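Local coordinates for protein hydroxyethylthiazole kinase (Pyrococcus horikoshii, PDB 3HPD) that probably uses ATP, with magnesium as cofactor, to phosphorylate the hydroxyl group of 4-methyl-5-beta-hydroxyethylthiazole, a step of thiamine diphosphate biosynthesis, at residues A[116-121]-A[163-168]; A[146-151]-A[168-173]; A[91-96]-A[122-127]; A[195-200]-A[216-221]. All blocks are in the same frame, centred on the assembly; numbering follows the deposited sequence.

Contact 1. Residues A[116-121]-A[163-168]; sequences VLKGNF and AVTGAV
K118 and T165 project from the same face of two neighbouring parallel strands in the central sheet of this ribokinase-clan fold, and their side chains cross at about a right angle. CG of K118 lies 4.0 Å from CG2 of T165 and also touches A163 CB, so the aliphatic part of the lysine rests on small groups while its amine runs on to a salt bridge with D92. T165 holds OG1 between its backbone N and carbonyl carbon (chi1 61°), which turns the hydroxyl toward strand 116-120, 3.6 Å from N120 CA. A water joins the two polar ends, accepting from K118 NZ at 2.7 Å and bonded to T165 OG1. Both residues are predicted to bind ATP, and threonine suits this place because it offers a methyl to the lysine chain and a hydroxyl to the water. An alanine here would probably leave that water without its OG1 partner and open a gap beside K118 CG and CD. Beneath the side chains, A163 N bonds to L117 O, and G119 N to A163 O at 3.1 Å, in the usual parallel ladder. G119 O then receives T165 N at 2.9 Å. On the other sheet face V164 CG1 sits 3.7 Å from F121 CA, where the chain turns into helix 121-131; N120 is its N-cap, OD1 accepting from E123 N. A second water closes the end of the strand pair, accepting from F121 N and donating to T165 O at 2.6 Å.

Contact 2. Residues A[146-151]-A[168-173]; sequences EAKKLT and VDYVSD
Aromatic packing dominates where Y170, on strand 169-172, lays its ring against helix 144-157. CB of K148 stands over one ring face, 4.2 Å from the centroid and 13° off the normal, a CH-pi contact displaced toward the rim at CD1 and CE1. The lysine chain then leads away, its amine reaching E145, so the root of the residue, CB and the backbone N, meets the tyrosine while the amine goes elsewhere. A147, one residue earlier, brings CB to 3.8 Å from Y170 CD2; its small methyl lets helix and ring come close. Y170 CG stands anti to the carbonyl carbon (chi1 -76°), which starts the side chain toward the helix.

Van der Waals contact of the branched T151 makes up the second group. Its side chain crosses that of Y170 at about a right angle, OG1 lying 3.4 Å from Y170 CB, while CG2 approaches S172 CB at 3.6 Å. S172 suits this place because its CB is slim and its hydroxyl turns to its own hairpin, where T177 is a partner.

The hydrogen bonds stay within the helix. T151 OG1 donates to A147 O at 2.8 Å, and T151 N reaches the same oxygen from the opposite face of its plane, so two donors grip one carbonyl. A valine in place of T151 would probably leave A147 O without its second donor.

Helix and sheet are thus joined by apolar surface, and the buried threonine hydroxyl is satisfied by its own helix, asking nothing polar of the strand beneath.

Contact 3. Residues A[91-96]-A[122-127]; sequences LDPVGA and GEISAL
Between P93 and A96 the chain makes a type II beta turn just after strand 89-92, and the first turns of helix 121-131 come up against it, E123 nearest A96 with their CA atoms 4.9 Å apart. P93 O accepts A96 N within the turn. G95 takes a backbone conformation in which a CB would press on the preceding carbonyl oxygen, so glycine suits the site. From the helix, E123 CA-H points to A96 O at 3.6 Å.

E123 is the chief side chain of the contact. With CG anti to its carbonyl carbon (chi1 -58°) and the chain extended beyond, it reaches into the turn. OE2 takes the N-H of G95 at 2.9 Å in a nearly straight bond of 166°, the donor standing above the carboxylate plane by 39°. OE1 lies 4.4 Å from D92 OD1, a close approach of like charges that a water within bonding distance of both oxygens probably eases. D92 also has K118 for a salt-bridge partner, which probably offsets the charge further.

Farther along the helix the contact is apolar. L127 straddles the turn: its CD1 packs on P93 CB at 3.9 Å and its CD2 on A96 CB at 3.9 Å. The rigid proline ring and the small alanine methyl give a compact surface for the branched leucine.

Loops at the C-terminal ends of parallel strands are where alpha/beta folds such as the ribokinase type usually place their active sites, and here K118, predicted to bind ATP, adjoins the turn.

Contact 4. Residues A[195-200]-A[216-221]; sequences CMVAAL and SALVTF
A methionine sulfur meets an aromatic ring here: M196 SD lies 4.8 Å from the centroid of the F221 ring and 70° off its normal, an oblique Met-aromatic contact in which the sulfur touches CE1 and CZ. The methionine chain is extended beyond CG, which carries the sulfur to the CE1-CZ end of the ring; the two side chains cross at about a right angle.

Two more residues of helix 193-205 meet the same ring. V197 presses CG2 to 3.4 Å from F221 CD2, a tight approach, and L200 brings CD1 to 3.7 Å from CD1 of F221. F221 has CG anti to its backbone N (chi1 -173°), which starts the side chain toward the other helix, where M196, V197 and, a turn later, L200 meet it; its breadth lets it serve all three.

The two helices pack at 128° between their N-to-C directions, with the axes of the short segments 9.1 Å apart. They lie over the sheet face that carries K118 and T165, within the ribokinase-type alpha/beta fold, and V197 and L218 also touch that pair.

V197 divides its branches: CG2 goes to the phenylalanine, while CG1 meets L218 CD2 at 3.8 Å, these two side chains also crossing at about a right angle. A217, with no more than a methyl, lets the helices draw together opposite L200, whose CB is 4.5 Å from A217 CB.

Contacts 1, 2 and 3 all reach the central mixed sheet. Strands 89-92, 116-120, 161-165 and 169-172 lie side by side in it, so contact 1 joins the middle two of these four, with contact 3 centred about 9 Å away and contact 2 about 7 Å away. Helices 121-131 and 144-157 cover one sheet face, while contact 4 lies over the other, its centre about 11 Å from contact 1. Along the chain, contact 1 interleaves with contacts 2 and 3, whereas contact 4 follows all three. K118 ties the set together: it pairs with D92 of contact 3 and packs on V197 of contact 4, linking sheet, turn and helices around the predicted ATP site.

Contact 1. Residues A[116-121]-A[163-168]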
loop_
_atom_site.group_PDB
_atom_site.type_symbol
_atom_site.label_atom_id
_atom_site.label_comp_id
_atom_site.label_asym_id
_atom_site.label_seq_id
_atom_site.Cartn_x
_atom_site.Cartn_y
_atom_site.Cartn_z
ATOM N N VAL A 116 24.764 6.565 1.469
ATOM C CA VAL A 116 23.964 7.556 2.178
ATOM C C VAL A 116 23.203 6.873 3.306
ATOM O O VAL A 116 22.596 5.820 3.102
ATOM C CB VAL A 116 22.922 8.247 1.256
ATOM C CG1 VAL A 116 22.009 9.156 2.084
ATOM C CG2 VAL A 116 23.625 9.069 0.187
ATOM N N LEU A 117 23.268 7.460 4.496
ATOM C CA LEU A 117 22.540 6.957 5.666
ATOM C C LEU A 117 21.617 8.119 6.008
ATOM O O LEU A 117 22.064 9.231 6.246
ATOM C CB LEU A 117 23.490 6.676 6.839
ATOM C CG LEU A 117 22.805 6.331 8.173
ATOM C CD1 LEU A 117 22.003 5.047 8.040
ATOM C CD2 LEU A 117 23.854 6.175 9.266
ATOM N N LYS A 118 20.319 7.847 6.024
ATOM C CA LYS A 118 19.339 8.882 6.312
ATOM C C LYS A 118 18.315 8.512 7.367
ATOM O O LYS A 118 17.565 7.585 7.189
ATOM C CB LYS A 118 18.530 9.244 5.077
ATOM C CG LYS A 118 17.595 10.377 5.435
ATOM C CD LYS A 118 16.214 10.415 4.749
ATOM C CE LYS A 118 15.269 9.199 5.093
ATOM N NZ LYS A 118 15.028 8.869 6.562
ATOM N N GLY A 119 18.249 9.261 8.454
ATOM C CA GLY A 119 17.284 8.970 9.492
ATOM C C GLY A 119 17.038 10.142 10.405
ATOM O O GLY A 119 17.649 11.193 10.218
ATOM N N ASN A 120 16.152 9.986 11.387
ATOM C CA ASN A 120 15.899 11.085 12.312
ATOM C C ASN A 120 16.935 11.071 13.433
ATOM O O ASN A 120 17.792 10.190 13.488
ATOM C CB ASN A 120 14.478 11.019 12.893
ATOM C CG ASN A 120 14.218 9.752 13.679
ATOM O OD1 ASN A 120 15.082 9.264 14.406
ATOM N ND2 ASN A 120 13.007 9.220 13.549
ATOM N N PHE A 121 16.854 12.050 14.326
ATOM C CA PHE A 121 17.813 12.156 15.418
ATOM C C PHE A 121 17.935 10.893 16.270
ATOM O O PHE A 121 19.038 10.423 16.528
ATOM C CB PHE A 121 17.463 13.338 16.323
ATOM C CG PHE A 121 18.561 13.704 17.278
ATOM C CD1 PHE A 121 19.545 14.616 16.911
ATOM C CD2 PHE A 121 18.635 13.107 18.531
ATOM C CE1 PHE A 121 20.590 14.926 17.777
ATOM C CE2 PHE A 121 19.677 13.409 19.406
ATOM C CZ PHE A 121 20.655 14.320 19.028
ATOM N N ALA A 163 22.473 12.025 6.862
ATOM C CA ALA A 163 21.489 13.080 6.976
ATOM C C ALA A 163 20.667 12.790 8.222
ATOM O O ALA A 163 20.157 11.684 8.395
ATOM C CB ALA A 163 20.580 13.115 5.746
ATOM N N VAL A 164 20.591 13.777 9.107
ATOM C CA VAL A 164 19.786 13.666 10.310
ATOM C C VAL A 164 18.636 14.625 10.024
ATOM O O VAL A 164 18.815 15.843 10.001
ATOM C CB VAL A 164 20.547 14.124 11.573
ATOM C CG1 VAL A 164 19.608 14.109 12.771
ATOM C CG2 VAL A 164 21.730 13.200 11.831
ATOM N N THR A 165 17.462 14.065 9.771
ATOM C CA THR A 165 16.293 14.864 9.443
ATOM C C THR A 165 15.581 15.440 10.666
ATOM O O THR A 165 15.641 14.875 11.756
ATOM C CB THR A 165 15.303 14.033 8.613
ATOM O OG1 THR A 165 14.873 12.898 9.375
ATOM C CG2 THR A 165 15.974 13.537 7.340
ATOM N N GLY A 166 14.913 16.572 10.467
ATOM C CA GLY A 166 14.187 17.228 11.540
ATOM C C GLY A 166 13.620 18.544 11.039
ATOM O O GLY A 166 13.578 18.771 9.829
ATOM N N ALA A 167 13.174 19.407 11.954
ATOM C CA ALA A 167 12.628 20.705 11.567
ATOM C C ALA A 167 13.648 21.306 10.605
ATOM O O ALA A 167 13.299 21.863 9.566
ATOM C CB ALA A 167 12.457 21.594 12.796
ATOM N N VAL A 168 14.915 21.179 10.977
ATOM C CA VAL A 168 16.024 21.628 10.149
ATOM C C VAL A 168 16.803 20.344 9.883
ATOM O O VAL A 168 17.117 19.606 10.819
ATOM C CB VAL A 168 16.947 22.628 10.894
ATOM C CG1 VAL A 168 18.169 22.944 10.036
ATOM C CG2 VAL A 168 16.184 23.908 11.214
HETATM O O HOH W 1 13.805 10.618 8.231
HETATM O O HOH W 2 14.825 14.240 14.157
#

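Contact 2. Residues A[146-151]-A[168-173]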
loop_
_atom_site.group_PDB
_atom_site.type_symbol
_atom_site.label_atom_id
_atom_site.label_comp_id
_atom_site.label_asym_id
_atom_site.label_seq_id
_atom_site.Cartn_x
_atom_site.Cartn_y
_atom_site.Cartn_z
ATOM N N GLU A 146 23.495 20.287 18.258
ATOM C CA GLU A 146 23.626 18.877 18.597
ATOM C C GLU A 146 23.341 17.987 17.386
ATOM O O GLU A 146 24.004 16.971 17.186
ATOM C CB GLU A 146 22.681 18.534 19.752
ATOM C CG GLU A 146 22.740 17.085 20.204
ATOM C CD GLU A 146 21.915 16.830 21.454
ATOM O OE1 GLU A 146 21.013 17.645 21.748
ATOM O OE2 GLU A 146 22.163 15.811 22.135
ATOM N N ALA A 147 22.357 18.372 16.581
ATOM C CA ALA A 147 22.003 17.604 15.387
ATOM C C ALA A 147 23.139 17.695 14.373
ATOM O O ALA A 147 23.470 16.719 13.701
ATOM C CB ALA A 147 20.714 18.141 14.778
ATOM N N LYS A 148 23.737 18.879 14.272
ATOM C CA LYS A 148 24.842 19.095 13.345
ATOM C C LYS A 148 26.042 18.243 13.738
ATOM O O LYS A 148 26.672 17.616 12.892
ATOM C CB LYS A 148 25.245 20.572 13.327
ATOM C CG LYS A 148 26.414 20.859 12.404
ATOM C CD LYS A 148 26.659 22.349 12.209
ATOM C CE LYS A 148 27.124 23.019 13.483
ATOM N NZ LYS A 148 28.198 24.018 13.203
ATOM N N LYS A 149 26.358 18.228 15.028
ATOM C CA LYS A 149 27.481 17.444 15.522
ATOM C C LYS A 149 27.225 15.956 15.295
ATOM O O LYS A 149 28.130 15.214 14.916
ATOM C CB LYS A 149 27.702 17.724 17.011
ATOM C CG LYS A 149 28.715 16.806 17.692
ATOM C CD LYS A 149 29.051 17.309 19.093
ATOM C CE LYS A 149 29.709 16.232 19.947
ATOM N NZ LYS A 149 30.990 15.733 19.373
ATOM N N LEU A 150 25.986 15.526 15.520
ATOM C CA LEU A 150 25.624 14.124 15.333
ATOM C C LEU A 150 25.836 13.709 13.883
ATOM O O LEU A 150 26.436 12.672 13.603
ATOM C CB LEU A 150 24.160 13.884 15.719
ATOM C CG LEU A 150 23.657 12.458 15.457
ATOM C CD1 LEU A 150 24.490 11.469 16.258
ATOM C CD2 LEU A 150 22.188 12.340 15.826
ATOM N N THR A 151 25.334 14.528 12.966
ATOM C CA THR A 151 25.459 14.250 11.544
ATOM C C THR A 151 26.921 14.044 11.154
ATOM O O THR A 151 27.257 13.073 10.479
ATOM C CB THR A 151 24.868 15.401 10.712
ATOM O OG1 THR A 151 23.525 15.652 11.142
ATOM C CG2 THR A 151 24.855 15.043 9.236
ATOM N N VAL A 168 14.915 21.179 10.977
ATOM C CA VAL A 168 16.024 21.628 10.149
ATOM C C VAL A 168 16.803 20.344 9.883
ATOM O O VAL A 168 17.117 19.606 10.819
ATOM C CB VAL A 168 16.947 22.628 10.894
ATOM C CG1 VAL A 168 18.169 22.944 10.036
ATOM C CG2 VAL A 168 16.184 23.908 11.214
ATOM N N ASP A 169 17.084 20.051 8.618
ATOM C CA ASP A 169 17.833 18.841 8.290
ATOM C C ASP A 169 19.306 19.178 8.160
ATOM O O ASP A 169 19.660 20.274 7.728
ATOM C CB ASP A 169 17.373 18.243 6.955
ATOM C CG ASP A 169 15.883 18.022 6.890
ATOM O OD1 ASP A 169 15.360 17.184 7.658
ATOM O OD2 ASP A 169 15.236 18.691 6.061
ATOM N N TYR A 170 20.161 18.233 8.537
ATOM C CA TYR A 170 21.601 18.410 8.407
ATOM C C TYR A 170 22.140 17.244 7.594
ATOM O O TYR A 170 21.762 16.092 7.814
ATOM C CB TYR A 170 22.274 18.459 9.781
ATOM C CG TYR A 170 22.053 19.781 10.468
ATOM C CD1 TYR A 170 22.751 20.919 10.068
ATOM C CD2 TYR A 170 21.087 19.915 11.461
ATOM C CE1 TYR A 170 22.488 22.160 10.639
ATOM C CE2 TYR A 170 20.814 21.146 12.033
ATOM C CZ TYR A 170 21.516 22.265 11.617
ATOM O OH TYR A 170 21.231 23.492 12.165
ATOM N N VAL A 171 23.011 17.557 6.643
ATOM C CA VAL A 171 23.613 16.549 5.778
ATOM C C VAL A 171 25.110 16.793 5.787
ATOM O O VAL A 171 25.551 17.928 5.612
ATOM C CB VAL A 171 23.106 16.688 4.328
ATOM C CG1 VAL A 171 23.482 15.454 3.519
ATOM C CG2 VAL A 171 21.603 16.903 4.323
ATOM N N SER A 172 25.888 15.735 5.990
ATOM C CA SER A 172 27.338 15.874 6.018
ATOM C C SER A 172 28.051 14.631 5.511
ATOM O O SER A 172 27.561 13.511 5.670
ATOM C CB SER A 172 27.812 16.167 7.443
ATOM O OG SER A 172 29.222 16.339 7.486
ATOM N N ASP A 173 29.209 14.838 4.894
ATOM C CA ASP A 173 30.012 13.732 4.396
ATOM C C ASP A 173 31.255 13.646 5.274
ATOM O O ASP A 173 32.202 12.925 4.967
ATOM C CB ASP A 173 30.405 13.954 2.930
ATOM C CG ASP A 173 31.303 15.166 2.733
ATOM O OD1 ASP A 173 31.574 15.891 3.712
ATOM O OD2 ASP A 173 31.736 15.392 1.582
#

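Contact 3. Residues A[91-96]-A[122-127]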
loop_
_atom_site.group_PDB
_atom_site.type_symbol
_atom_site.label_atom_id
_atom_site.label_comp_id
_atom_site.label_asym_id
_atom_site.label_seq_id
_atom_site.Cartn_x
_atom_site.Cartn_y
_atom_site.Cartn_z
ATOM N N LEU A 91 20.496 3.884 2.761
ATOM C CA LEU A 91 19.895 3.124 3.851
ATOM C C LEU A 91 19.046 4.003 4.757
ATOM O O LEU A 91 19.502 5.039 5.225
ATOM C CB LEU A 91 20.978 2.453 4.707
ATOM C CG LEU A 91 20.482 1.828 6.017
ATOM C CD1 LEU A 91 19.571 0.633 5.713
ATOM C CD2 LEU A 91 21.671 1.390 6.864
ATOM N N ASP A 92 17.805 3.588 4.987
ATOM C CA ASP A 92 16.919 4.312 5.888
ATOM C C ASP A 92 16.677 3.321 7.022
ATOM O O ASP A 92 15.889 2.383 6.878
ATOM C CB ASP A 92 15.593 4.659 5.213
ATOM C CG ASP A 92 14.771 5.630 6.034
ATOM O OD1 ASP A 92 14.845 5.551 7.282
ATOM O OD2 ASP A 92 14.050 6.461 5.443
ATOM N N PRO A 93 17.357 3.519 8.163
ATOM C CA PRO A 93 17.276 2.673 9.360
ATOM C C PRO A 93 16.015 2.885 10.183
ATOM O O PRO A 93 16.092 3.146 11.387
ATOM C CB PRO A 93 18.528 3.076 10.128
ATOM C CG PRO A 93 18.541 4.564 9.909
ATOM C CD PRO A 93 18.213 4.695 8.419
ATOM N N VAL A 94 14.859 2.760 9.539
ATOM C CA VAL A 94 13.583 2.963 10.215
ATOM C C VAL A 94 13.453 2.176 11.515
ATOM O O VAL A 94 13.481 0.947 11.519
ATOM C CB VAL A 94 12.398 2.585 9.298
ATOM C CG1 VAL A 94 11.077 2.857 10.010
ATOM C CG2 VAL A 94 12.473 3.380 7.999
ATOM N N GLY A 95 13.317 2.893 12.623
ATOM C CA GLY A 95 13.154 2.224 13.898
ATOM C C GLY A 95 14.420 1.822 14.625
ATOM O O GLY A 95 14.339 1.204 15.686
ATOM N N ALA A 96 15.586 2.145 14.070
ATOM C CA ALA A 96 16.833 1.813 14.751
ATOM C C ALA A 96 16.741 2.496 16.113
ATOM O O ALA A 96 16.286 3.635 16.210
ATOM C CB ALA A 96 18.029 2.341 13.966
ATOM N N GLY A 122 16.804 10.349 16.704
ATOM C CA GLY A 122 16.832 9.155 17.531
ATOM C C GLY A 122 17.484 7.954 16.871
ATOM O O GLY A 122 18.271 7.242 17.500
ATOM N N GLU A 123 17.167 7.732 15.600
ATOM C CA GLU A 123 17.718 6.599 14.861
ATOM C C GLU A 123 19.222 6.707 14.657
ATOM O O GLU A 123 19.956 5.757 14.921
ATOM C CB GLU A 123 17.009 6.461 13.507
ATOM C CG GLU A 123 15.496 6.290 13.636
ATOM C CD GLU A 123 14.760 6.382 12.310
ATOM O OE1 GLU A 123 15.224 7.119 11.411
ATOM O OE2 GLU A 123 13.697 5.735 12.171
ATOM N N ILE A 124 19.690 7.862 14.193
ATOM C CA ILE A 124 21.118 8.032 13.965
ATOM C C ILE A 124 21.909 8.067 15.272
ATOM O O ILE A 124 23.016 7.541 15.345
ATOM C CB ILE A 124 21.412 9.314 13.155
ATOM C CG1 ILE A 124 20.618 9.295 11.845
ATOM C CG2 ILE A 124 22.904 9.408 12.858
ATOM C CD1 ILE A 124 20.822 8.036 11.001
ATOM N N SER A 125 21.344 8.673 16.311
ATOM C CA SER A 125 22.047 8.735 17.586
ATOM C C SER A 125 22.177 7.331 18.174
ATOM O O SER A 125 23.182 7.003 18.798
ATOM C CB SER A 125 21.315 9.659 18.564
ATOM O OG SER A 125 20.009 9.190 18.837
ATOM N N ALA A 126 21.161 6.499 17.961
ATOM C CA ALA A 126 21.188 5.132 18.469
ATOM C C ALA A 126 22.251 4.306 17.744
ATOM O O ALA A 126 22.916 3.467 18.353
ATOM C CB ALA A 126 19.820 4.484 18.308
ATOM N N LEU A 127 22.407 4.546 16.446
ATOM C CA LEU A 127 23.392 3.820 15.649
ATOM C C LEU A 127 24.818 4.217 16.011
ATOM O O LEU A 127 25.706 3.370 16.090
ATOM C CB LEU A 127 23.162 4.070 14.155
ATOM C CG LEU A 127 21.878 3.492 13.552
ATOM C CD1 LEU A 127 21.762 3.917 12.093
ATOM C CD2 LEU A 127 21.898 1.972 13.665
HETATM O O HOH W 3 14.140 7.322 8.974
#

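Contact 4. Residues A[195-200]-A[216-221]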
loop_
_atom_site.group_PDB
_atom_site.type_symbol
_atom_site.label_atom_id
_atom_site.label_comp_id
_atom_site.label_asym_id
_atom_site.label_seq_id
_atom_site.Cartn_x
_atom_site.Cartn_y
_atom_site.Cartn_z
ATOM N N CYS A 195 10.806 8.090 4.496
ATOM C CA CYS A 195 11.090 6.982 3.593
ATOM C C CYS A 195 10.979 7.465 2.149
ATOM O O CYS A 195 11.683 6.975 1.267
ATOM C CB CYS A 195 10.122 5.824 3.851
ATOM S SG CYS A 195 10.244 5.139 5.539
ATOM N N MET A 196 10.089 8.425 1.911
ATOM C CA MET A 196 9.942 8.984 0.572
ATOM C C MET A 196 11.244 9.698 0.233
ATOM O O MET A 196 11.748 9.598 -0.884
ATOM C CB MET A 196 8.793 9.994 0.521
ATOM C CG MET A 196 7.406 9.391 0.656
ATOM S SD MET A 196 6.149 10.692 0.626
ATOM C CE MET A 196 4.673 9.730 0.355
ATOM N N VAL A 197 11.786 10.424 1.207
ATOM C CA VAL A 197 13.035 11.150 1.000
ATOM C C VAL A 197 14.187 10.191 0.703
ATOM O O VAL A 197 15.036 10.478 -0.137
ATOM C CB VAL A 197 13.390 12.018 2.230
ATOM C CG1 VAL A 197 14.763 12.644 2.048
ATOM C CG2 VAL A 197 12.347 13.108 2.407
ATOM N N ALA A 198 14.215 9.052 1.390
ATOM C CA ALA A 198 15.270 8.067 1.154
ATOM C C ALA A 198 15.163 7.537 -0.272
ATOM O O ALA A 198 16.171 7.376 -0.963
ATOM C CB ALA A 198 15.154 6.918 2.152
ATOM N N ALA A 199 13.936 7.271 -0.716
ATOM C CA ALA A 199 13.716 6.767 -2.071
ATOM C C ALA A 199 14.133 7.802 -3.114
ATOM O O ALA A 199 14.769 7.465 -4.115
ATOM C CB ALA A 199 12.244 6.389 -2.263
ATOM N N LEU A 200 13.779 9.063 -2.880
ATOM C CA LEU A 200 14.136 10.134 -3.811
ATOM C C LEU A 200 15.650 10.313 -3.845
ATOM O O LEU A 200 16.227 10.595 -4.896
ATOM C CB LEU A 200 13.472 11.450 -3.393
ATOM C CG LEU A 200 11.940 11.468 -3.430
ATOM C CD1 LEU A 200 11.436 12.785 -2.872
ATOM C CD2 LEU A 200 11.451 11.264 -4.854
ATOM N N SER A 216 19.978 17.703 -2.140
ATOM C CA SER A 216 19.007 18.020 -3.185
ATOM C C SER A 216 17.664 17.346 -2.919
ATOM O O SER A 216 16.608 17.933 -3.152
ATOM C CB SER A 216 19.529 17.581 -4.556
ATOM O OG SER A 216 20.703 18.293 -4.904
ATOM N N ALA A 217 17.709 16.110 -2.435
ATOM C CA ALA A 217 16.487 15.363 -2.151
ATOM C C ALA A 217 15.687 16.031 -1.038
ATOM O O ALA A 217 14.465 16.150 -1.122
ATOM C CB ALA A 217 16.828 13.933 -1.758
ATOM N N LEU A 218 16.387 16.474 0.002
ATOM C CA LEU A 218 15.742 17.121 1.138
ATOM C C LEU A 218 15.133 18.468 0.771
ATOM O O LEU A 218 14.044 18.806 1.233
ATOM C CB LEU A 218 16.745 17.280 2.285
ATOM C CG LEU A 218 17.071 15.965 3.001
ATOM C CD1 LEU A 218 18.410 16.067 3.712
ATOM C CD2 LEU A 218 15.952 15.631 3.982
ATOM N N VAL A 219 15.831 19.235 -0.060
ATOM C CA VAL A 219 15.324 20.535 -0.480
ATOM C C VAL A 219 14.113 20.348 -1.388
ATOM O O VAL A 219 13.074 20.983 -1.203
ATOM C CB VAL A 219 16.410 21.338 -1.230
ATOM C CG1 VAL A 219 15.789 22.538 -1.939
ATOM C CG2 VAL A 219 17.475 21.798 -0.241
ATOM N N THR A 220 14.247 19.464 -2.369
ATOM C CA THR A 220 13.156 19.204 -3.298
ATOM C C THR A 220 11.901 18.719 -2.580
ATOM O O THR A 220 10.804 19.223 -2.825
ATOM C CB THR A 220 13.576 18.160 -4.354
ATOM O OG1 THR A 220 14.648 18.694 -5.140
ATOM C CG2 THR A 220 12.413 17.823 -5.270
ATOM N N PHE A 221 12.055 17.745 -1.691
ATOM C CA PHE A 221 10.901 17.211 -0.972
ATOM C C PHE A 221 10.339 18.228 0.015
ATOM O O PHE A 221 9.123 18.326 0.200
ATOM C CB PHE A 221 11.280 15.932 -0.222
ATOM C CG PHE A 221 10.107 15.228 0.397
ATOM C CD1 PHE A 221 9.215 14.514 -0.395
ATOM C CD2 PHE A 221 9.877 15.305 1.767
ATOM C CE1 PHE A 221 8.109 13.877 0.168
ATOM C CE2 PHE A 221 8.772 14.672 2.343
ATOM C CZ PHE A 221 7.887 13.960 1.541
#